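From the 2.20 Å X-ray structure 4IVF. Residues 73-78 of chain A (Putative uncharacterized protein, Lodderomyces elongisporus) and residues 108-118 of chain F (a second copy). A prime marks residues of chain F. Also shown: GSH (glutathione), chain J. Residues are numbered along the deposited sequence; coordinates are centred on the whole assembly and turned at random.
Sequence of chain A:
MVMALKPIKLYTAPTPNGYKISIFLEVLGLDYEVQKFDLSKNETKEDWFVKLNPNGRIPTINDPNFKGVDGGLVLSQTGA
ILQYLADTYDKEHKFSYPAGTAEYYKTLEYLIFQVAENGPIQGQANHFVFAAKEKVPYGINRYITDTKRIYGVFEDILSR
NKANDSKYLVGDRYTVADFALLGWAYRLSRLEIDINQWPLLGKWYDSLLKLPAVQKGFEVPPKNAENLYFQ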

ATOM      1  N   LEU A  73      11.196  18.707  -1.010  1.00 20.42           N
ATOM      2  CA  LEU A  73      10.088  17.775  -1.168  1.00 20.42           C
ATOM      3  C   LEU A  73       9.658  17.229   0.196  1.00 22.82           C
ATOM      4  O   LEU A  73      10.474  16.722   0.962  1.00 16.21           O
ATOM      5  N   VAL A  74       8.378  17.379   0.508  1.00 15.94           N
ATOM      6  CA  VAL A  74       7.802  16.759   1.695  1.00 15.46           C
ATOM      7  C   VAL A  74       7.053  15.498   1.263  1.00 13.88           C
ATOM      8  O   VAL A  74       6.219  15.543   0.365  1.00 14.36           O
ATOM      9  N   LEU A  75       7.348  14.374   1.894  1.00 19.38           N
ATOM     10  CA  LEU A  75       6.790  13.107   1.436  1.00 22.97           C
ATOM     11  C   LEU A  75       6.408  12.206   2.600  1.00 14.26           C
ATOM     12  O   LEU A  75       7.195  12.023   3.531  1.00 11.44           O
ATOM     13  N   SER A  76       5.208  11.641   2.546  1.00 10.80           N
ATOM     14  CA  SER A  76       4.764  10.706   3.588  1.00 11.97           C
ATOM     15  C   SER A  76       4.422   9.335   2.984  1.00  9.55           C
ATOM     16  O   SER A  76       4.524   9.171   1.767  1.00  9.66           O
ATOM     17  N   GLN A  77       4.001   8.389   3.833  1.00  9.05           N
ATOM     18  CA  GLN A  77       3.755   6.973   3.466  1.00 10.76           C
ATOM     19  C   GLN A  77       5.048   6.197   3.238  1.00 11.68           C
ATOM     20  O   GLN A  77       5.751   6.416   2.238  1.00 16.48           O
ATOM     21  N   THR A  78       5.373   5.304   4.169  1.00 12.63           N
ATOM     22  CA  THR A  78       6.604   4.512   4.042  1.00 14.06           C
ATOM     23  C   THR A  78       6.758   3.899   2.643  1.00  8.66           C
ATOM     24  O   THR A  78       7.852   3.846   2.107  1.00  9.01           O
TER
ATOM     25  N   LEU F 108       2.215   8.960  -5.897  1.00 11.78           N
ATOM     26  CA  LEU F 108       2.650   7.740  -5.243  1.00 20.80           C
ATOM     27  C   LEU F 108       2.269   7.754  -3.757  1.00 20.00           C
ATOM     28  O   LEU F 108       1.767   6.761  -3.224  1.00 16.22           O
ATOM     29  N   GLU F 109       2.496   8.883  -3.090  1.00 14.06           N
ATOM     30  CA  GLU F 109       2.111   9.000  -1.690  1.00 12.34           C
ATOM     31  C   GLU F 109       0.608   8.778  -1.462  1.00 12.79           C
ATOM     32  O   GLU F 109       0.208   8.147  -0.494  1.00 12.00           O
ATOM     33  N   TYR F 110      -0.232   9.299  -2.344  1.00 15.41           N
ATOM     34  CA  TYR F 110      -1.667   9.185  -2.124  1.00 12.89           C
ATOM     35  C   TYR F 110      -2.200   7.817  -2.585  1.00 12.98           C
ATOM     36  O   TYR F 110      -3.129   7.260  -1.985  1.00 11.23           O
ATOM     37  N   LEU F 111      -1.603   7.276  -3.641  1.00  9.73           N
ATOM     38  CA  LEU F 111      -1.869   5.897  -4.025  1.00 10.09           C
ATOM     39  C   LEU F 111      -1.562   4.946  -2.866  1.00  9.40           C
ATOM     40  O   LEU F 111      -2.395   4.121  -2.504  1.00 14.17           O
ATOM     41  N   ILE F 112      -0.370   5.055  -2.288  1.00 10.62           N
ATOM     42  CA  ILE F 112       0.014   4.165  -1.190  1.00  9.66           C
ATOM     43  C   ILE F 112      -0.911   4.353   0.017  1.00 11.05           C
ATOM     44  O   ILE F 112      -1.356   3.373   0.625  1.00 11.60           O
ATOM     45  N   PHE F 113      -1.233   5.611   0.324  1.00  9.73           N
ATOM     46  CA  PHE F 113      -2.198   5.949   1.372  1.00  8.90           C
ATOM     47  C   PHE F 113      -3.528   5.218   1.157  1.00  8.51           C
ATOM     48  O   PHE F 113      -4.104   4.670   2.093  1.00 10.21           O
ATOM     49  N   GLN F 114      -4.013   5.211  -0.078  1.00  9.50           N
ATOM     50  CA  GLN F 114      -5.225   4.475  -0.397  1.00 11.99           C
ATOM     51  C   GLN F 114      -5.057   2.971  -0.130  1.00 12.94           C
ATOM     52  O   GLN F 114      -5.853   2.395   0.595  1.00 14.57           O
ATOM     53  N   VAL F 115      -4.040   2.334  -0.721  1.00 12.99           N
ATOM     54  CA  VAL F 115      -3.887   0.881  -0.558  1.00 12.53           C
ATOM     55  C   VAL F 115      -3.448   0.483   0.852  1.00 11.70           C
ATOM     56  O   VAL F 115      -3.672  -0.647   1.287  1.00 18.75           O
ATOM     57  N   ALA F 116      -2.831   1.411   1.574  1.00 17.29           N
ATOM     58  CA  ALA F 116      -2.292   1.094   2.895  1.00 13.61           C
ATOM     59  C   ALA F 116      -3.236   1.416   4.051  1.00 13.25           C
ATOM     60  O   ALA F 116      -3.110   0.841   5.137  1.00 13.61           O
ATOM     61  N   GLU F 117      -4.174   2.334   3.842  1.00 12.48           N
ATOM     62  CA  GLU F 117      -5.083   2.689   4.932  1.00 15.67           C
ATOM     63  C   GLU F 117      -6.556   2.666   4.523  1.00 18.45           C
ATOM     64  O   GLU F 117      -7.382   2.061   5.201  1.00 18.37           O
ATOM     65  N   ASN F 118      -6.881   3.271   3.393  1.00 12.52           N
ATOM     66  CA  ASN F 118      -8.267   3.296   2.950  1.00 13.19           C
ATOM     67  C   ASN F 118      -8.849   1.884   2.758  1.00 10.73           C
ATOM     68  O   ASN F 118      -9.745   1.484   3.483  1.00 11.92           O
TER

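The strand of chain A and the helix of chain F run in nearly the same direction, with 12° between their axes and a closest approach of 8.7 Å. Gln77 and Glu109′ sit nearest each other, with CA atoms 5.8 Å apart, and both point their CA-to-CB bonds toward the other stretch. They make most of the contact.

Gln77 sits at the N-cap position, right before a helix, with a positive phi of 73°. Its chi1 and chi2 are both m, at -72° and -64°, so the side chain is bent rather than extended. Gln77 CG rests on the helix backbone, 3.4 Å from Glu109′ O. The amide then lies among Ile112′, Phe113′, Ala116′ and Glu117′. Gln77 NE2 donates a hydrogen bond to Glu117′ OE2 at 2.7 Å, and it also lies 3.5 Å from Phe113′ CD1, meeting the ring obliquely. Gln77 OE1 is 3.5 Å from Ile112′ CG2 and 3.9 Å from Ala116′ CB.

Glu109′ is stretched out, with chi1 and chi2 both t. This carries its carboxylate to the backbone of Ser76. Ser76 N donates a nearly straight hydrogen bond to Glu109′ OE1, at 3.1 Å and 173°. Leu75 CD1 also approaches Glu109′ OE1, at 3.4 Å. Leu75 starts sideways, but its t, p rotamer brings its end nearer the helix.

Ser76 is in the m rotamer. Ser76 OG donates to water 1 at 2.8 Å, and the same water donates to Glu109′ OE2 at 3.0 Å. The water therefore links the serine hydroxyl to the carboxylate whose other oxygen takes the serine backbone NH.

Glu117′ has chi1 m and chi2 t. Glu117′ OE2 accepts from both Gln77 NE2 and glutathione N1, the latter at 2.9 Å. Glutathione N1 also donates to Gln77 OE1 at 3.0 Å. The ligand amino group thus bridges the two chains, and Gln77 uses both ends of its amide.

Thr78 points away from the helix. Its p rotamer places Thr78 OG1 2.6 Å from glutathione O12, to which it donates a hydrogen bond. Thr78 N donates to glutathione O11 at 3.0 Å, so the threonine holds both oxygens of one carboxylate.

Ile112′ starts toward the strand, but its m, m rotamer leads its end away. Phe113′, with chi1 t, also turns its end away. Gln114′ points its CA-to-CB bond away from the strand, and its side chain bonds within the helix: Gln114′ NE2 donates to Asn118′ OD1 at 2.8 Å.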

ATOM      1  CB  LEU A  73      10.474  16.627  -2.104  1.00 17.10           C
ATOM      2  CG  LEU A  73       9.384  15.599  -2.427  1.00 15.94           C
ATOM      3  CD1 LEU A  73       8.288  16.215  -3.265  1.00 16.29           C
ATOM      4  CD2 LEU A  73       9.973  14.360  -3.138  1.00 15.59           C
ATOM      5  CB  VAL A  74       6.819  17.710   2.387  1.00 16.08           C
ATOM      6  CG1 VAL A  74       6.165  17.024   3.602  1.00 16.74           C
ATOM      7  CG2 VAL A  74       7.527  18.995   2.773  1.00 16.41           C
ATOM      8  CB  LEU A  75       7.817  12.392   0.564  1.00 28.17           C
ATOM      9  CG  LEU A  75       7.245  11.387  -0.415  1.00 28.29           C
ATOM     10  CD1 LEU A  75       6.294  12.125  -1.341  1.00 33.69           C
ATOM     11  CD2 LEU A  75       8.380  10.725  -1.190  1.00 26.77           C
ATOM     12  CB  SER A  76       3.569  11.278   4.362  1.00 10.09           C
ATOM     13  OG  SER A  76       3.941  12.436   5.101  1.00 16.11           O
ATOM     14  CB  GLN A  77       2.822   6.821   2.248  1.00  8.51           C
ATOM     15  CG  GLN A  77       1.376   7.160   2.554  1.00 15.32           C
ATOM     16  CD  GLN A  77       0.788   6.194   3.566  1.00 18.91           C
ATOM     17  OE1 GLN A  77       1.146   5.016   3.589  1.00 21.27           O
ATOM     18  NE2 GLN A  77      -0.088   6.688   4.419  1.00  8.11           N
ATOM     19  CB  THR A  78       6.711   3.388   5.080  1.00 14.56           C
ATOM     20  OG1 THR A  78       5.589   2.513   4.944  1.00 16.02           O
ATOM     21  CG2 THR A  78       6.780   3.939   6.489  1.00  8.67           C
TER
ATOM     22  CB  LEU F 108       4.159   7.561  -5.421  1.00 12.40           C
ATOM     23  CG  LEU F 108       4.678   6.129  -5.345  1.00 27.16           C
ATOM     24  CD1 LEU F 108       4.054   5.291  -6.457  1.00 24.72           C
ATOM     25  CD2 LEU F 108       6.205   6.107  -5.430  1.00 23.27           C
ATOM     26  CB  GLU F 109       2.532  10.356  -1.124  1.00 16.97           C
ATOM     27  CG  GLU F 109       1.913  10.666   0.232  1.00 15.98           C
ATOM     28  CD  GLU F 109       2.325  12.024   0.760  1.00 19.83           C
ATOM     29  OE1 GLU F 109       3.334  12.569   0.260  1.00 16.09           O
ATOM     30  OE2 GLU F 109       1.648  12.541   1.675  1.00 23.41           O
ATOM     31  CB  TYR F 110      -2.406  10.357  -2.779  1.00 11.59           C
ATOM     32  CG  TYR F 110      -2.027  11.706  -2.194  1.00 14.89           C
ATOM     33  CD1 TYR F 110      -1.619  11.825  -0.864  1.00 14.66           C
ATOM     34  CD2 TYR F 110      -2.081  12.863  -2.970  1.00 11.12           C
ATOM     35  CE1 TYR F 110      -1.270  13.073  -0.332  1.00 17.80           C
ATOM     36  CE2 TYR F 110      -1.735  14.102  -2.453  1.00 11.70           C
ATOM     37  CZ  TYR F 110      -1.332  14.201  -1.139  1.00 20.40           C
ATOM     38  OH  TYR F 110      -0.987  15.431  -0.640  1.00 12.51           O
ATOM     39  CB  LEU F 111      -1.058   5.487  -5.258  1.00 10.13           C
ATOM     40  CG  LEU F 111      -1.144   3.978  -5.582  1.00 10.23           C
ATOM     41  CD1 LEU F 111      -2.555   3.563  -5.971  1.00 10.03           C
ATOM     42  CD2 LEU F 111      -0.163   3.581  -6.682  1.00 10.93           C
ATOM     43  CB  ILE F 112       1.514   4.309  -0.795  1.00 20.64           C
ATOM     44  CG1 ILE F 112       2.430   3.903  -1.958  1.00 18.88           C
ATOM     45  CG2 ILE F 112       1.838   3.498   0.457  1.00 11.41           C
ATOM     46  CD1 ILE F 112       2.027   2.639  -2.643  1.00 26.93           C
ATOM     47  CB  PHE F 113      -2.426   7.467   1.410  1.00  9.08           C
ATOM     48  CG  PHE F 113      -3.427   7.928   2.453  1.00 12.54           C
ATOM     49  CD1 PHE F 113      -3.479   7.343   3.706  1.00  8.97           C
ATOM     50  CD2 PHE F 113      -4.286   8.984   2.181  1.00 19.57           C
ATOM     51  CE1 PHE F 113      -4.392   7.785   4.656  1.00  9.03           C
ATOM     52  CE2 PHE F 113      -5.193   9.434   3.129  1.00 15.66           C
ATOM     53  CZ  PHE F 113      -5.243   8.829   4.371  1.00 13.75           C
ATOM     54  CB  GLN F 114      -5.667   4.730  -1.847  1.00 10.31           C
ATOM     55  CG  GLN F 114      -7.091   4.243  -2.153  1.00 13.50           C
ATOM     56  CD  GLN F 114      -7.195   2.717  -2.207  1.00 20.54           C
ATOM     57  OE1 GLN F 114      -6.415   2.054  -2.895  1.00 15.28           O
ATOM     58  NE2 GLN F 114      -8.141   2.158  -1.456  1.00 24.51           N
ATOM     59  CB  VAL F 115      -2.924   0.249  -1.602  1.00 12.46           C
ATOM     60  CG1 VAL F 115      -3.357   0.614  -3.030  1.00 12.72           C
ATOM     61  CG2 VAL F 115      -1.469   0.660  -1.342  1.00 10.86           C
ATOM     62  CB  ALA F 116      -0.946   1.773   3.109  1.00 15.69           C
ATOM     63  CB  GLU F 117      -4.644   4.004   5.610  1.00 14.68           C
ATOM     64  CG  GLU F 117      -3.243   3.850   6.228  1.00 24.74           C
ATOM     65  CD  GLU F 117      -2.647   5.127   6.812  1.00 23.43           C
ATOM     66  OE1 GLU F 117      -3.292   5.753   7.666  1.00 21.62           O
ATOM     67  OE2 GLU F 117      -1.510   5.480   6.434  1.00 23.11           O
ATOM     68  CB  ASN F 118      -8.415   4.178   1.697  1.00 14.68           C
ATOM     69  CG  ASN F 118      -9.803   4.114   1.092  1.00 20.73           C
ATOM     70  OD1 ASN F 118      -9.960   3.803  -0.089  1.00 22.56           O
ATOM     71  ND2 ASN F 118     -10.818   4.389   1.900  1.00 20.56           N
TER
HETATM   72  N1  GSH J 302       0.629   3.584   6.162  1.00 17.07           N
HETATM   73  CA1 GSH J 302       1.523   4.401   6.933  1.00 18.01           C
HETATM   74  C1  GSH J 302       2.899   4.182   6.495  1.00 19.73           C
HETATM   75  O11 GSH J 302       3.747   5.066   6.694  1.00 18.83           O
HETATM   76  O12 GSH J 302       3.244   3.117   5.929  1.00 20.10           O
HETATM   77  CB1 GSH J 302       1.406   4.010   8.391  1.00 14.19           C
HETATM   78  CG1 GSH J 302       1.859   5.115   9.249  1.00 12.86           C
HETATM   79  CD1 GSH J 302       1.550   4.832  10.712  1.00 16.12           C
HETATM   80  OE1 GSH J 302       0.826   3.882  11.066  1.00 14.64           O
HETATM   81  N2  GSH J 302       2.137   5.750  11.745  1.00 12.15           N
HETATM   82  CA2 GSH J 302       1.873   5.519  13.147  1.00 15.80           C
HETATM   83  C2  GSH J 302       1.303   6.782  13.723  1.00 16.16           C
HETATM   84  O2  GSH J 302       1.776   7.865  13.363  1.00 17.08           O
HETATM   85  CB2 GSH J 302       3.129   5.206  13.838  1.00 17.72           C
HETATM   86  SG2 GSH J 302       3.945   3.821  13.100  1.00 25.46           S
HETATM   87  N3  GSH J 302       0.218   6.701  14.695  1.00 15.78           N
HETATM   88  CA3 GSH J 302      -0.360   7.902  15.286  1.00 20.83           C
HETATM   89  C3  GSH J 302      -1.811   8.010  14.985  1.00 29.93           C
HETATM   90  O31 GSH J 302      -2.337   7.242  14.136  1.00 27.28           O
HETATM   91  O32 GSH J 302      -2.524   8.876  15.589  1.00 25.89           O
HETATM   92  O   HOH W   1       3.286  14.445   3.235  1.00 13.72           O